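Local coordinates for protein Crov588 (Cafeteriavirus, PDB 6NYR) that is of unknown function but folds into a ring-shaped solenoid of leucine-rich repeats belonging to the FNIP repeat family, at residues Q506-P514 / F526-V534; L561-Q572 / L583-Q594. All coordinates share one frame; numbering follows the deposited sequence.

In the fold
Both contacts join one turn of a leucine-rich-repeat solenoid to the next, 22 residues further along, and they sample different parts of the turn. Contact 1 comes first in the chain and pairs the loop between strands 497-499 and 519-521 with the loop between strands 519-521 and 541-543, on the outer side of the ring. Contact 2 follows and pairs the parallel strands 563-565 and 585-587, which line the inner side, together with the turns that leave them. The centres of contacts 1 and 2 lie about 18 Å apart, and their nearest atoms, about 7 Å apart, do not touch. Read together, they illustrate how a circular repeat protein combines strand-to-strand hydrogen bonding inside with looser loop packing outside.

Contact 1 of 2, residues Q506-P514 / F526-V534; sequences QKIMENVLP and FNQNLTENV
The backbones of K507 and Q528 pass with their CA atoms 5.8 Å apart and close to 4.2 Å between the CA atoms of E510 and V534, where a type II turn from T531 to V534 ends. These are equivalent, non-strand parts of consecutive leucine-rich repeats, stacked on the outer side of the solenoid. No direct hydrogen bond links them. The join rests on carbon atoms packed against carbonyl oxygens, a few apolar contacts and one bridging water.

V534 is the principal side chain. Its CG1 methyl lies 3.4 Å from I508 O and also close to M509 O, put there by a chi1 of 174° that swings it opposite the backbone N. I508 answers with its CG2, which comes within 4.0 Å of V534 CG1, while L513 CD1 brushes the carbonyl oxygen of V534 itself. Nearby, E510 extends alongside N533, both side chains pointing the same way, and lays its CG on the carbonyl oxygens of E532 and N533.

The carbonyl of I508 has a polar partner as well. A water donates to I508 O at 2.9 Å and accepts from the backbone N of T531 at 2.9 Å, with a weaker bond to N529 O, so it bridges two backbones that do not bond directly.

At the other end, K507 and Q528 cross at about a right angle, K507 CE lying 3.6 Å from Q528 OE1. The bent Q528 chain packs its CG on the carbonyl group of Q506, and its NE2 is held by N505. The F526 ring carries Q528 N over the centre of one face, and Q506 O meets its edge in plane, 3.5 Å from F526 CE1.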
loop_
_atom_site.group_PDB
_atom_site.type_symbol
_atom_site.label_atom_id
_atom_site.label_comp_id
_atom_site.label_asym_id
_atom_site.label_seq_id
_atom_site.Cartn_x
_atom_site.Cartn_y
_atom_site.Cartn_z
ATOM N N GLN A 506 12.199 -33.711 -0.933
ATOM C CA GLN A 506 11.872 -35.127 -1.008
ATOM C C GLN A 506 11.383 -35.463 -2.412
ATOM O O GLN A 506 10.818 -34.615 -3.107
ATOM C CB GLN A 506 10.788 -35.507 0.010
ATOM C CG GLN A 506 11.156 -35.273 1.459
ATOM C CD GLN A 506 12.394 -36.037 1.881
ATOM O OE1 GLN A 506 12.502 -37.243 1.664
ATOM N NE2 GLN A 506 13.339 -35.331 2.494
ATOM N N LYS A 507 11.599 -36.710 -2.823
ATOM C CA LYS A 507 11.097 -37.168 -4.111
ATOM C C LYS A 507 9.573 -37.187 -4.115
ATOM O O LYS A 507 8.935 -37.460 -3.092
ATOM C CB LYS A 507 11.659 -38.551 -4.440
ATOM C CG LYS A 507 13.110 -38.502 -4.904
ATOM C CD LYS A 507 13.721 -39.882 -5.092
ATOM C CE LYS A 507 15.201 -39.753 -5.442
ATOM N NZ LYS A 507 15.970 -41.003 -5.203
ATOM N N ILE A 508 9.001 -36.871 -5.275
ATOM C CA ILE A 508 7.563 -36.897 -5.507
ATOM C C ILE A 508 7.271 -37.980 -6.537
ATOM O O ILE A 508 7.750 -37.905 -7.675
ATOM C CB ILE A 508 7.047 -35.530 -5.980
ATOM C CG1 ILE A 508 7.568 -34.429 -5.051
ATOM C CG2 ILE A 508 5.528 -35.511 -6.020
ATOM C CD1 ILE A 508 6.993 -33.056 -5.320
ATOM N N MET A 509 6.489 -38.984 -6.145
ATOM C CA MET A 509 6.163 -40.084 -7.042
ATOM C C MET A 509 4.881 -39.744 -7.809
ATOM O O MET A 509 4.408 -38.604 -7.797
ATOM C CB MET A 509 6.090 -41.395 -6.260
ATOM C CG MET A 509 5.208 -41.402 -5.030
ATOM S SD MET A 509 5.436 -42.946 -4.103
ATOM C CE MET A 509 3.955 -42.983 -3.090
ATOM N N GLU A 510 4.290 -40.734 -8.477
ATOM C CA GLU A 510 3.394 -40.441 -9.594
ATOM C C GLU A 510 2.016 -39.929 -9.183
ATOM O O GLU A 510 1.580 -38.869 -9.645
ATOM C CB GLU A 510 3.257 -41.690 -10.483
ATOM C CG GLU A 510 4.348 -41.816 -11.539
ATOM C CD GLU A 510 4.251 -43.094 -12.357
ATOM O OE1 GLU A 510 3.158 -43.385 -12.887
ATOM O OE2 GLU A 510 5.269 -43.812 -12.456
ATOM N N ASN A 511 1.294 -40.676 -8.358
ATOM C CA ASN A 511 -0.069 -40.282 -7.982
ATOM C C ASN A 511 -0.104 -39.611 -6.610
ATOM O O ASN A 511 -0.808 -40.029 -5.690
ATOM C CB ASN A 511 -1.008 -41.484 -8.043
ATOM C CG ASN A 511 -1.195 -41.998 -9.457
ATOM O OD1 ASN A 511 -0.883 -43.150 -9.759
ATOM N ND2 ASN A 511 -1.704 -41.138 -10.336
ATOM N N VAL A 512 0.660 -38.530 -6.497
ATOM C CA VAL A 512 0.725 -37.729 -5.283
ATOM C C VAL A 512 0.055 -36.371 -5.475
ATOM O O VAL A 512 -0.757 -35.948 -4.650
ATOM C CB VAL A 512 2.194 -37.557 -4.827
ATOM C CG1 VAL A 512 2.275 -36.608 -3.644
ATOM C CG2 VAL A 512 2.815 -38.910 -4.507
ATOM N N LEU A 513 0.363 -35.689 -6.574
ATOM C CA LEU A 513 -0.165 -34.353 -6.827
ATOM C C LEU A 513 -1.519 -34.447 -7.514
ATOM O O LEU A 513 -1.608 -35.016 -8.612
ATOM C CB LEU A 513 0.811 -33.563 -7.680
ATOM C CG LEU A 513 2.178 -33.369 -7.018
ATOM C CD1 LEU A 513 3.213 -32.837 -7.980
ATOM C CD2 LEU A 513 2.028 -32.427 -5.822
ATOM N N PRO A 514 -2.583 -33.903 -6.928
ATOM C CA PRO A 514 -3.925 -34.162 -7.464
ATOM C C PRO A 514 -4.146 -33.498 -8.812
ATOM O O PRO A 514 -3.526 -32.485 -9.147
ATOM C CB PRO A 514 -4.860 -33.578 -6.395
ATOM C CG PRO A 514 -4.040 -32.515 -5.715
ATOM C CD PRO A 514 -2.602 -32.990 -5.763
ATOM N N PHE A 526 14.505 -27.609 -3.004
ATOM C CA PHE A 526 14.063 -28.736 -3.810
ATOM C C PHE A 526 15.009 -28.947 -4.987
ATOM O O PHE A 526 15.238 -28.032 -5.786
ATOM C CB PHE A 526 12.640 -28.534 -4.321
ATOM C CG PHE A 526 12.154 -29.684 -5.155
ATOM C CD1 PHE A 526 11.763 -30.867 -4.552
ATOM C CD2 PHE A 526 12.130 -29.605 -6.537
ATOM C CE1 PHE A 526 11.337 -31.940 -5.307
ATOM C CE2 PHE A 526 11.702 -30.671 -7.300
ATOM C CZ PHE A 526 11.304 -31.843 -6.682
ATOM N N ASN A 527 15.558 -30.152 -5.098
ATOM C CA ASN A 527 16.445 -30.479 -6.207
ATOM C C ASN A 527 16.379 -31.978 -6.493
ATOM O O ASN A 527 17.398 -32.664 -6.585
ATOM C CB ASN A 527 17.876 -30.032 -5.904
ATOM C CG ASN A 527 18.779 -30.116 -7.116
ATOM O OD1 ASN A 527 18.308 -30.157 -8.253
ATOM N ND2 ASN A 527 20.086 -30.134 -6.881
ATOM N N GLN A 528 15.169 -32.502 -6.653
ATOM C CA GLN A 528 14.963 -33.905 -6.987
ATOM C C GLN A 528 14.458 -34.026 -8.417
ATOM O O GLN A 528 13.655 -33.207 -8.876
ATOM C CB GLN A 528 13.971 -34.576 -6.032
ATOM C CG GLN A 528 14.387 -34.552 -4.571
ATOM C CD GLN A 528 15.739 -35.198 -4.331
ATOM O OE1 GLN A 528 16.012 -36.300 -4.810
ATOM N NE2 GLN A 528 16.594 -34.510 -3.588
ATOM N N ASN A 529 14.942 -35.045 -9.121
ATOM C CA ASN A 529 14.539 -35.254 -10.503
ATOM C C ASN A 529 13.048 -35.551 -10.585
ATOM O O ASN A 529 12.506 -36.330 -9.796
ATOM C CB ASN A 529 15.333 -36.411 -11.104
ATOM C CG ASN A 529 14.981 -36.668 -12.548
ATOM O OD1 ASN A 529 15.201 -35.822 -13.415
ATOM N ND2 ASN A 529 14.427 -37.846 -12.819
ATOM N N LEU A 530 12.385 -34.926 -11.550
ATOM C CA LEU A 530 10.968 -35.153 -11.800
ATOM C C LEU A 530 10.830 -36.109 -12.980
ATOM O O LEU A 530 11.431 -35.890 -14.038
ATOM C CB LEU A 530 10.235 -33.842 -12.080
ATOM C CG LEU A 530 10.205 -32.842 -10.923
ATOM C CD1 LEU A 530 9.814 -31.454 -11.432
ATOM C CD2 LEU A 530 9.267 -33.294 -9.813
ATOM N N THR A 531 10.053 -37.169 -12.790
ATOM C CA THR A 531 9.895 -38.214 -13.787
ATOM C C THR A 531 8.518 -38.112 -14.444
ATOM O O THR A 531 7.779 -37.141 -14.241
ATOM C CB THR A 531 10.096 -39.589 -13.141
ATOM O OG1 THR A 531 9.138 -39.768 -12.090
ATOM C CG2 THR A 531 11.499 -39.706 -12.564
ATOM N N GLU A 532 8.168 -39.129 -15.230
ATOM C CA GLU A 532 6.979 -39.062 -16.065
ATOM C C GLU A 532 5.713 -39.249 -15.237
ATOM O O GLU A 532 5.690 -39.987 -14.248
ATOM C CB GLU A 532 7.031 -40.127 -17.164
ATOM C CG GLU A 532 8.430 -40.433 -17.672
ATOM C CD GLU A 532 8.432 -41.129 -19.021
ATOM O OE1 GLU A 532 7.397 -41.719 -19.402
ATOM O OE2 GLU A 532 9.476 -41.079 -19.706
ATOM N N ASN A 533 4.647 -38.571 -15.667
ATOM C CA ASN A 533 3.335 -38.670 -15.029
ATOM C C ASN A 533 3.414 -38.405 -13.528
ATOM O O ASN A 533 2.671 -38.991 -12.736
ATOM C CB ASN A 533 2.698 -40.030 -15.303
ATOM C CG ASN A 533 2.619 -40.349 -16.785
ATOM O OD1 ASN A 533 3.158 -41.355 -17.246
ATOM N ND2 ASN A 533 1.957 -39.483 -17.541
ATOM N N VAL A 534 4.320 -37.519 -13.133
ATOM C CA VAL A 534 4.388 -37.019 -11.765
ATOM C C VAL A 534 3.640 -35.700 -11.620
ATOM O O VAL A 534 2.851 -35.521 -10.694
ATOM C CB VAL A 534 5.861 -36.876 -11.322
ATOM C CG1 VAL A 534 5.941 -36.215 -9.952
ATOM C CG2 VAL A 534 6.549 -38.231 -11.317
HETATM O O HOH W 1 9.272 -37.017 -9.964
#

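Contact 2 of 2, residues L561-Q572 / L583-Q594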
loop_
_atom_site.group_PDB
_atom_site.type_symbol
_atom_site.label_atom_id
_atom_site.label_comp_id
_atom_site.label_asym_id
_atom_site.label_seq_id
_atom_site.Cartn_x
_atom_site.Cartn_y
_atom_site.Cartn_z
ATOM N N LEU A 561 0.566 -26.927 -19.115
ATOM C CA LEU A 561 1.385 -25.891 -18.505
ATOM C C LEU A 561 1.472 -24.661 -19.398
ATOM O O LEU A 561 1.741 -24.765 -20.598
ATOM C CB LEU A 561 2.784 -26.431 -18.225
ATOM C CG LEU A 561 3.591 -25.708 -17.149
ATOM C CD1 LEU A 561 3.078 -26.048 -15.761
ATOM C CD2 LEU A 561 5.069 -26.042 -17.286
ATOM N N THR A 562 1.237 -23.494 -18.805
ATOM C CA THR A 562 1.335 -22.228 -19.513
ATOM C C THR A 562 2.463 -21.339 -19.005
ATOM O O THR A 562 3.051 -20.592 -19.793
ATOM C CB THR A 562 0.016 -21.452 -19.392
ATOM O OG1 THR A 562 -0.324 -21.300 -18.007
ATOM C CG2 THR A 562 -1.112 -22.188 -20.100
ATOM N N HIS A 563 2.787 -21.410 -17.713
ATOM C CA HIS A 563 3.750 -20.509 -17.087
ATOM C C HIS A 563 4.827 -21.328 -16.393
ATOM O O HIS A 563 4.537 -22.068 -15.446
ATOM C CB HIS A 563 3.056 -19.583 -16.081
ATOM C CG HIS A 563 2.044 -18.674 -16.703
ATOM N ND1 HIS A 563 0.953 -19.140 -17.404
ATOM C CD2 HIS A 563 1.970 -17.323 -16.746
ATOM C CE1 HIS A 563 0.247 -18.113 -17.847
ATOM N NE2 HIS A 563 0.843 -17.000 -17.459
ATOM N N LEU A 564 6.069 -21.192 -16.858
ATOM C CA LEU A 564 7.196 -21.927 -16.299
ATOM C C LEU A 564 8.305 -20.963 -15.910
ATOM O O LEU A 564 8.765 -20.171 -16.737
ATOM C CB LEU A 564 7.725 -22.961 -17.298
ATOM C CG LEU A 564 8.973 -23.730 -16.867
ATOM C CD1 LEU A 564 8.760 -24.437 -15.540
ATOM C CD2 LEU A 564 9.371 -24.731 -17.952
ATOM N N GLU A 565 8.735 -21.043 -14.654
ATOM C CA GLU A 565 9.821 -20.212 -14.139
ATOM C C GLU A 565 10.879 -21.116 -13.522
ATOM O O GLU A 565 10.611 -21.803 -12.528
ATOM C CB GLU A 565 9.317 -19.195 -13.112
ATOM C CG GLU A 565 10.423 -18.337 -12.507
ATOM C CD GLU A 565 9.903 -17.301 -11.522
ATOM O OE1 GLU A 565 8.667 -17.148 -11.417
ATOM O OE2 GLU A 565 10.731 -16.661 -10.835
ATOM N N PHE A 566 12.067 -21.131 -14.125
ATOM C CA PHE A 566 13.227 -21.784 -13.537
ATOM C C PHE A 566 13.918 -20.852 -12.547
ATOM O O PHE A 566 13.857 -19.625 -12.668
ATOM C CB PHE A 566 14.222 -22.208 -14.618
ATOM C CG PHE A 566 13.748 -23.349 -15.461
ATOM C CD1 PHE A 566 13.626 -24.619 -14.922
ATOM C CD2 PHE A 566 13.433 -23.159 -16.795
ATOM C CE1 PHE A 566 13.187 -25.670 -15.692
ATOM C CE2 PHE A 566 12.994 -24.214 -17.572
ATOM C CZ PHE A 566 12.872 -25.469 -17.018
ATOM N N GLY A 567 14.595 -21.448 -11.571
ATOM C CA GLY A 567 15.259 -20.692 -10.537
ATOM C C GLY A 567 16.710 -20.376 -10.833
ATOM O O GLY A 567 17.263 -20.759 -11.866
ATOM N N PRO A 568 17.359 -19.672 -9.899
ATOM C CA PRO A 568 18.754 -19.255 -10.104
ATOM C C PRO A 568 19.694 -20.317 -10.658
ATOM O O PRO A 568 20.434 -20.042 -11.607
ATOM C CB PRO A 568 19.189 -18.825 -8.693
ATOM C CG PRO A 568 17.926 -18.280 -8.074
ATOM C CD PRO A 568 16.762 -19.061 -8.693
ATOM N N LYS A 569 19.689 -21.515 -10.077
ATOM C CA LYS A 569 20.724 -22.502 -10.355
ATOM C C LYS A 569 20.396 -23.467 -11.492
ATOM O O LYS A 569 21.245 -24.299 -11.831
ATOM C CB LYS A 569 21.037 -23.306 -9.082
ATOM C CG LYS A 569 21.928 -22.579 -8.088
ATOM C CD LYS A 569 22.555 -23.530 -7.075
ATOM C CE LYS A 569 23.568 -22.798 -6.199
ATOM N NZ LYS A 569 23.426 -23.089 -4.745
ATOM N N PHE A 570 19.207 -23.403 -12.082
ATOM C CA PHE A 570 18.880 -24.332 -13.156
ATOM C C PHE A 570 19.758 -24.046 -14.374
ATOM O O PHE A 570 19.776 -22.918 -14.883
ATOM C CB PHE A 570 17.403 -24.246 -13.540
ATOM C CG PHE A 570 17.055 -25.093 -14.734
ATOM C CD1 PHE A 570 16.809 -26.450 -14.596
ATOM C CD2 PHE A 570 17.002 -24.535 -16.000
ATOM C CE1 PHE A 570 16.505 -27.232 -15.697
ATOM C CE2 PHE A 570 16.695 -25.314 -17.106
ATOM C CZ PHE A 570 16.447 -26.665 -16.951
ATOM N N ASN A 571 20.488 -25.055 -14.840
ATOM C CA ASN A 571 21.374 -24.890 -15.988
ATOM C C ASN A 571 21.548 -26.223 -16.715
ATOM O O ASN A 571 22.644 -26.767 -16.838
ATOM C CB ASN A 571 22.714 -24.322 -15.529
ATOM C CG ASN A 571 23.603 -23.912 -16.682
ATOM O OD1 ASN A 571 23.117 -23.556 -17.758
ATOM N ND2 ASN A 571 24.914 -23.967 -16.472
ATOM N N GLN A 572 20.446 -26.764 -17.228
ATOM C CA GLN A 572 20.460 -28.028 -17.945
ATOM C C GLN A 572 19.999 -27.845 -19.383
ATOM O O GLN A 572 19.196 -26.958 -19.690
ATOM C CB GLN A 572 19.560 -29.073 -17.266
ATOM C CG GLN A 572 19.983 -29.450 -15.861
ATOM C CD GLN A 572 21.345 -30.117 -15.825
ATOM O OE1 GLN A 572 21.677 -30.933 -16.689
ATOM N NE2 GLN A 572 22.140 -29.774 -14.818
ATOM N N LEU A 583 2.752 -24.008 -23.511
ATOM C CA LEU A 583 3.452 -22.964 -22.773
ATOM C C LEU A 583 3.309 -21.612 -23.459
ATOM O O LEU A 583 3.470 -21.502 -24.677
ATOM C CB LEU A 583 4.930 -23.333 -22.635
ATOM C CG LEU A 583 5.669 -22.876 -21.376
ATOM C CD1 LEU A 583 5.043 -23.451 -20.115
ATOM C CD2 LEU A 583 7.153 -23.251 -21.463
ATOM N N THR A 584 3.009 -20.584 -22.670
ATOM C CA THR A 584 2.951 -19.214 -23.159
ATOM C C THR A 584 3.962 -18.296 -22.486
ATOM O O THR A 584 4.413 -17.333 -23.114
ATOM C CB THR A 584 1.542 -18.618 -22.968
ATOM O OG1 THR A 584 1.169 -18.674 -21.582
ATOM C CG2 THR A 584 0.515 -19.354 -23.812
ATOM N N HIS A 585 4.345 -18.578 -21.240
ATOM C CA HIS A 585 5.282 -17.745 -20.491
ATOM C C HIS A 585 6.420 -18.608 -19.965
ATOM O O HIS A 585 6.183 -19.560 -19.214
ATOM C CB HIS A 585 4.581 -17.041 -19.322
ATOM C CG HIS A 585 3.532 -16.065 -19.747
ATOM N ND1 HIS A 585 2.383 -16.444 -20.408
ATOM C CD2 HIS A 585 3.465 -14.720 -19.614
ATOM C CE1 HIS A 585 1.653 -15.372 -20.661
ATOM N NE2 HIS A 585 2.287 -14.313 -20.192
ATOM N N LEU A 586 7.650 -18.275 -20.354
ATOM C CA LEU A 586 8.834 -19.003 -19.913
ATOM C C LEU A 586 9.875 -18.025 -19.390
ATOM O O LEU A 586 10.226 -17.059 -20.076
ATOM C CB LEU A 586 9.419 -19.834 -21.056
ATOM C CG LEU A 586 10.708 -20.610 -20.787
ATOM C CD1 LEU A 586 10.517 -21.627 -19.688
ATOM C CD2 LEU A 586 11.168 -21.285 -22.085
ATOM N N THR A 587 10.373 -18.285 -18.182
ATOM C CA THR A 587 11.399 -17.451 -17.565
ATOM C C THR A 587 12.530 -18.336 -17.062
ATOM O O THR A 587 12.308 -19.212 -16.219
ATOM C CB THR A 587 10.830 -16.618 -16.407
ATOM O OG1 THR A 587 9.875 -15.676 -16.912
ATOM C CG2 THR A 587 11.946 -15.879 -15.665
ATOM N N PHE A 588 13.741 -18.087 -17.551
ATOM C CA PHE A 588 14.929 -18.757 -17.043
ATOM C C PHE A 588 15.540 -17.960 -15.897
ATOM O O PHE A 588 15.436 -16.731 -15.842
ATOM C CB PHE A 588 15.978 -18.936 -18.144
ATOM C CG PHE A 588 15.571 -19.900 -19.218
ATOM C CD1 PHE A 588 15.627 -21.266 -19.001
ATOM C CD2 PHE A 588 15.143 -19.438 -20.453
ATOM C CE1 PHE A 588 15.252 -22.155 -19.988
ATOM C CE2 PHE A 588 14.772 -20.321 -21.445
ATOM C CZ PHE A 588 14.825 -21.680 -21.214
ATOM N N GLY A 589 16.203 -18.676 -14.990
ATOM C CA GLY A 589 16.839 -18.055 -13.851
ATOM C C GLY A 589 18.223 -17.521 -14.166
ATOM O O GLY A 589 18.707 -17.566 -15.297
ATOM N N THR A 590 18.884 -17.034 -13.113
ATOM C CA THR A 590 20.113 -16.267 -13.283
ATOM C C THR A 590 21.171 -17.028 -14.078
ATOM O O THR A 590 21.836 -16.451 -14.949
ATOM C CB THR A 590 20.668 -15.861 -11.911
ATOM O OG1 THR A 590 20.911 -17.034 -11.124
ATOM C CG2 THR A 590 19.695 -14.952 -11.173
ATOM N N SER A 591 21.353 -18.316 -13.796
ATOM C CA SER A 591 22.542 -19.027 -14.246
ATOM C C SER A 591 22.332 -19.886 -15.491
ATOM O O SER A 591 23.286 -20.528 -15.941
ATOM C CB SER A 591 23.089 -19.906 -13.110
ATOM O OG SER A 591 22.339 -21.102 -12.968
ATOM N N PHE A 592 21.128 -19.922 -16.059
ATOM C CA PHE A 592 20.909 -20.714 -17.265
ATOM C C PHE A 592 21.723 -20.157 -18.430
ATOM O O PHE A 592 21.608 -18.978 -18.778
ATOM C CB PHE A 592 19.422 -20.739 -17.634
ATOM C CG PHE A 592 19.136 -21.433 -18.941
ATOM C CD1 PHE A 592 18.932 -22.803 -18.984
ATOM C CD2 PHE A 592 19.079 -20.716 -20.125
ATOM C CE1 PHE A 592 18.676 -23.442 -20.180
ATOM C CE2 PHE A 592 18.824 -21.351 -21.327
ATOM C CZ PHE A 592 18.621 -22.715 -21.356
ATOM N N ASN A 593 22.534 -21.014 -19.045
ATOM C CA ASN A 593 23.372 -20.599 -20.162
ATOM C C ASN A 593 23.637 -21.795 -21.077
ATOM O O ASN A 593 24.774 -22.231 -21.277
ATOM C CB ASN A 593 24.680 -19.988 -19.662
ATOM C CG ASN A 593 25.429 -19.237 -20.754
ATOM O OD1 ASN A 593 24.842 -18.832 -21.756
ATOM N ND2 ASN A 593 26.732 -19.051 -20.563
ATOM N N GLN A 594 22.573 -22.348 -21.649
ATOM C CA GLN A 594 22.668 -23.484 -22.552
ATOM C C GLN A 594 22.234 -23.088 -23.958
ATOM O O GLN A 594 21.419 -22.181 -24.144
ATOM C CB GLN A 594 21.806 -24.654 -22.066
ATOM C CG GLN A 594 22.230 -25.227 -20.727
ATOM C CD GLN A 594 23.627 -25.815 -20.765
ATOM O OE1 GLN A 594 23.990 -26.534 -21.697
ATOM N NE2 GLN A 594 24.421 -25.507 -19.750
HETATM O O HOH W 2 7.287 -17.280 -16.691
HETATM O O HOH W 3 26.780 -22.397 -18.840
#
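H563, L564 and E565 pair in parallel register with H585, L586 and T587, the axes of the two short strands 4.8 Å apart. T562 O begins the ladder by accepting from both T584 N and H585 N; the bonds L564 N to H585 O, T587 N to L564 O and F566 N to T587 O continue it.

On one face of the strands the imidazoles of H563 and H585 form an offset stack, centroids 4.2 Å apart and planes at 7°. Each ring is bonded at its edge through ND1 to the hydroxyl of the preceding threonine, T562 or T584, which helps fix its rotation. The other face carries L564 and L586, with L564 CD2 touching L586 CD1 at 3.7 Å; just past the strand ends F566 and F588 lie side by side on the same side, slid so far that their rings barely overlap.

Beyond the strands, P568 O is gripped by three donors, S591 N, T590 OG1 and S591 OG, the last at 2.6 Å.

N571 carries the neighbouring polar link. Its CB lies 3.9 Å from S591 O, and CG, directed anti to the backbone N (chi1 -171°), approaches the same oxygen to 3.5 Å. At the tip, OD1 accepts from N593 N at 2.9 Å and from Q594 NE2 at 3.1 Å, the two donors reaching it from opposite faces of the amide plane. The other branch, ND2, makes a weak bond to a water that also donates to N593 O.

The pattern repeats in both directions: N549 OD1 receives N571 N, and N593 OD1 receives N615 N. This resembles the asparagine ladder of leucine-rich-repeat solenoids, which runs beside their stacked parallel strands.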